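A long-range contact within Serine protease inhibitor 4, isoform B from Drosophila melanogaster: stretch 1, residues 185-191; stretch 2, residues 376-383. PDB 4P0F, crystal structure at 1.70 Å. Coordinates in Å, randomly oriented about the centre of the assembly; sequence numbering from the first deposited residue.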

# COMPACT_ATOMS: atom_id res chain seq x y z
N ARG A 185 -1.57 -12.20 -26.99
CA ARG A 185 -1.58 -11.50 -28.27
C ARG A 185 -1.73 -10.01 -28.04
O ARG A 185 -2.38 -9.59 -27.09
CB ARG A 185 -2.73 -11.98 -29.16
CG ARG A 185 -2.69 -13.45 -29.55
CD ARG A 185 -1.68 -13.71 -30.64
NE ARG A 185 -1.72 -15.11 -31.07
CZ ARG A 185 -1.10 -16.10 -30.44
NH1 ARG A 185 -0.39 -15.84 -29.35
NH2 ARG A 185 -1.18 -17.34 -30.89
N PRO A 186 -1.15 -9.19 -28.93
CA PRO A 186 -1.47 -7.76 -28.89
C PRO A 186 -2.94 -7.54 -29.21
O PRO A 186 -3.46 -8.11 -30.17
CB PRO A 186 -0.56 -7.16 -29.97
CG PRO A 186 -0.29 -8.29 -30.90
CD PRO A 186 -0.27 -9.54 -30.07
N ASP A 187 -3.61 -6.74 -28.41
CA ASP A 187 -5.00 -6.41 -28.68
C ASP A 187 -5.31 -5.04 -28.12
O ASP A 187 -4.51 -4.45 -27.40
CB ASP A 187 -5.96 -7.45 -28.10
CG ASP A 187 -7.16 -7.69 -29.01
OD1 ASP A 187 -7.55 -6.77 -29.76
OD2 ASP A 187 -7.72 -8.81 -28.97
N THR A 188 -6.49 -4.55 -28.47
CA THR A 188 -6.85 -3.17 -28.23
C THR A 188 -7.13 -2.89 -26.77
O THR A 188 -7.84 -3.65 -26.10
CB THR A 188 -8.08 -2.80 -29.07
OG1 THR A 188 -7.83 -3.15 -30.44
CG2 THR A 188 -8.37 -1.32 -28.99
N PHE A 189 -6.53 -1.82 -26.27
CA PHE A 189 -6.90 -1.25 -24.97
C PHE A 189 -7.54 0.10 -25.25
O PHE A 189 -6.95 0.95 -25.93
CB PHE A 189 -5.68 -1.12 -24.05
CG PHE A 189 -6.04 -0.70 -22.64
CD1 PHE A 189 -6.35 -1.64 -21.68
CD2 PHE A 189 -6.07 0.64 -22.30
CE1 PHE A 189 -6.69 -1.26 -20.39
CE2 PHE A 189 -6.41 1.04 -21.01
CZ PHE A 189 -6.72 0.08 -20.06
N HIS A 190 -8.75 0.29 -24.75
CA HIS A 190 -9.50 1.51 -25.02
C HIS A 190 -9.22 2.52 -23.92
O HIS A 190 -9.53 2.27 -22.75
CB HIS A 190 -11.00 1.21 -25.12
CG HIS A 190 -11.35 0.21 -26.18
ND1 HIS A 190 -11.25 -1.15 -25.98
CD2 HIS A 190 -11.79 0.37 -27.45
CE1 HIS A 190 -11.62 -1.78 -27.08
NE2 HIS A 190 -11.95 -0.88 -27.99
N LEU A 191 -8.64 3.65 -24.30
CA LEU A 191 -8.25 4.67 -23.34
C LEU A 191 -9.42 5.59 -23.03
O LEU A 191 -9.73 5.84 -21.86
CB LEU A 191 -7.06 5.49 -23.87
CG LEU A 191 -5.78 4.71 -24.18
CD1 LEU A 191 -4.90 5.50 -25.14
CD2 LEU A 191 -5.01 4.38 -22.90
N SER A 376 -4.90 1.21 -9.93
CA SER A 376 -5.67 1.52 -11.12
C SER A 376 -4.84 1.30 -12.37
O SER A 376 -3.65 1.59 -12.37
CB SER A 376 -6.12 2.99 -11.12
OG SER A 376 -7.12 3.23 -10.18
N VAL A 377 -5.48 0.82 -13.42
CA VAL A 377 -4.90 0.86 -14.76
C VAL A 377 -5.74 1.81 -15.57
O VAL A 377 -6.89 1.52 -15.87
CB VAL A 377 -4.84 -0.52 -15.41
CG1 VAL A 377 -4.26 -0.41 -16.82
CG2 VAL A 377 -3.99 -1.47 -14.58
N VAL A 378 -5.16 2.95 -15.93
CA VAL A 378 -5.89 3.99 -16.63
C VAL A 378 -5.35 4.22 -18.03
O VAL A 378 -6.11 4.47 -18.97
CB VAL A 378 -5.85 5.32 -15.84
CG1 VAL A 378 -6.58 6.42 -16.58
CG2 VAL A 378 -6.45 5.12 -14.46
N ARG A 379 -4.04 4.15 -18.16
CA ARG A 379 -3.38 4.37 -19.44
C ARG A 379 -2.36 3.28 -19.66
O ARG A 379 -1.54 3.02 -18.78
CB ARG A 379 -2.70 5.74 -19.48
CG ARG A 379 -3.64 6.92 -19.32
CD ARG A 379 -2.87 8.23 -19.39
NE ARG A 379 -3.74 9.38 -19.13
CZ ARG A 379 -3.36 10.65 -19.25
NH1 ARG A 379 -2.13 10.95 -19.62
NH2 ARG A 379 -4.23 11.62 -18.99
N LEU A 380 -2.39 2.65 -20.82
CA LEU A 380 -1.35 1.71 -21.19
C LEU A 380 -0.79 2.06 -22.55
O LEU A 380 -1.49 2.64 -23.37
CB LEU A 380 -1.88 0.28 -21.20
CG LEU A 380 -2.27 -0.32 -19.85
CD1 LEU A 380 -2.89 -1.69 -20.06
CD2 LEU A 380 -1.07 -0.41 -18.92
N GLU A 381 0.47 1.74 -22.76
CA GLU A 381 1.08 1.81 -24.08
C GLU A 381 2.12 0.71 -24.21
O GLU A 381 2.73 0.30 -23.22
CB GLU A 381 1.72 3.18 -24.33
CG GLU A 381 0.74 4.27 -24.75
CD GLU A 381 0.21 5.10 -23.59
OE1 GLU A 381 0.95 5.31 -22.60
OE2 GLU A 381 -0.95 5.56 -23.67
N GLU A 382 2.30 0.23 -25.43
CA GLU A 382 3.47 -0.56 -25.77
C GLU A 382 4.57 0.45 -26.09
O GLU A 382 4.41 1.27 -26.98
CB GLU A 382 3.21 -1.48 -26.97
CG GLU A 382 2.61 -2.83 -26.63
CD GLU A 382 2.28 -3.66 -27.86
OE1 GLU A 382 2.56 -3.19 -28.99
OE2 GLU A 382 1.74 -4.77 -27.71
N ASN A 383 5.66 0.42 -25.33
CA ASN A 383 6.75 1.32 -25.63
C ASN A 383 7.46 0.87 -26.89
O ASN A 383 7.82 -0.30 -27.03
CB ASN A 383 7.74 1.40 -24.46
CG ASN A 383 8.78 2.48 -24.65
OD1 ASN A 383 8.59 3.41 -25.44
ND2 ASN A 383 9.89 2.37 -23.93
O HOH W 1 -7.43 6.39 -20.10

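The two stretches meet in a small, largely apolar contact centred on the ring of Phe 189, with no direct hydrogen bond between them and a single water joining their backbones. Together they bury 288 Å², and their end-to-end directions lie 130° apart.

Phe 189, at the end of its strand, contributes the largest share of the covered surface. Its CA-to-CB bond points toward the second stretch, and with chi1 at t the ring reaches three residues there. Leu 380, also directed toward its partner, sets CD1 over one ring face, 4.0 Å from the centroid of the Phe 189 ring and 18° off the normal, a CH-pi contact; its closest approach is CD1 to Phe 189 CD1, at 3.8 Å. A branched aliphatic side chain suits this place, since a methyl group can settle on the aromatic face without leaving a polar group unpaired. Val 377 CG1 lies obliquely to the ring, 4.1 Å from Phe 189 CZ, while the carbonyl of Val 378 approaches the ring edge, its O 4.0 Å from Phe 189 CE2.

Leu 191 extends the apolar surface. Although its CA-to-CB bond points sideways, the end of the side chain comes nearer, and CD2 packs against backbone, 3.8 Å from Arg 379 CA and 3.8 Å from Leu 380 N. The side chains of Val 378 and Arg 379 start away from the first stretch, so it is largely their main chain that Leu 191 meets. Here the water donates hydrogen bonds to Leu 191 O (2.9 Å) and Val 378 O (2.6 Å), linking two carbonyls that could not bond to each other.

Farther along, the contact thins to an exposed margin, where Pro 186 CB lies 4.0 Å from Glu 382 OE2.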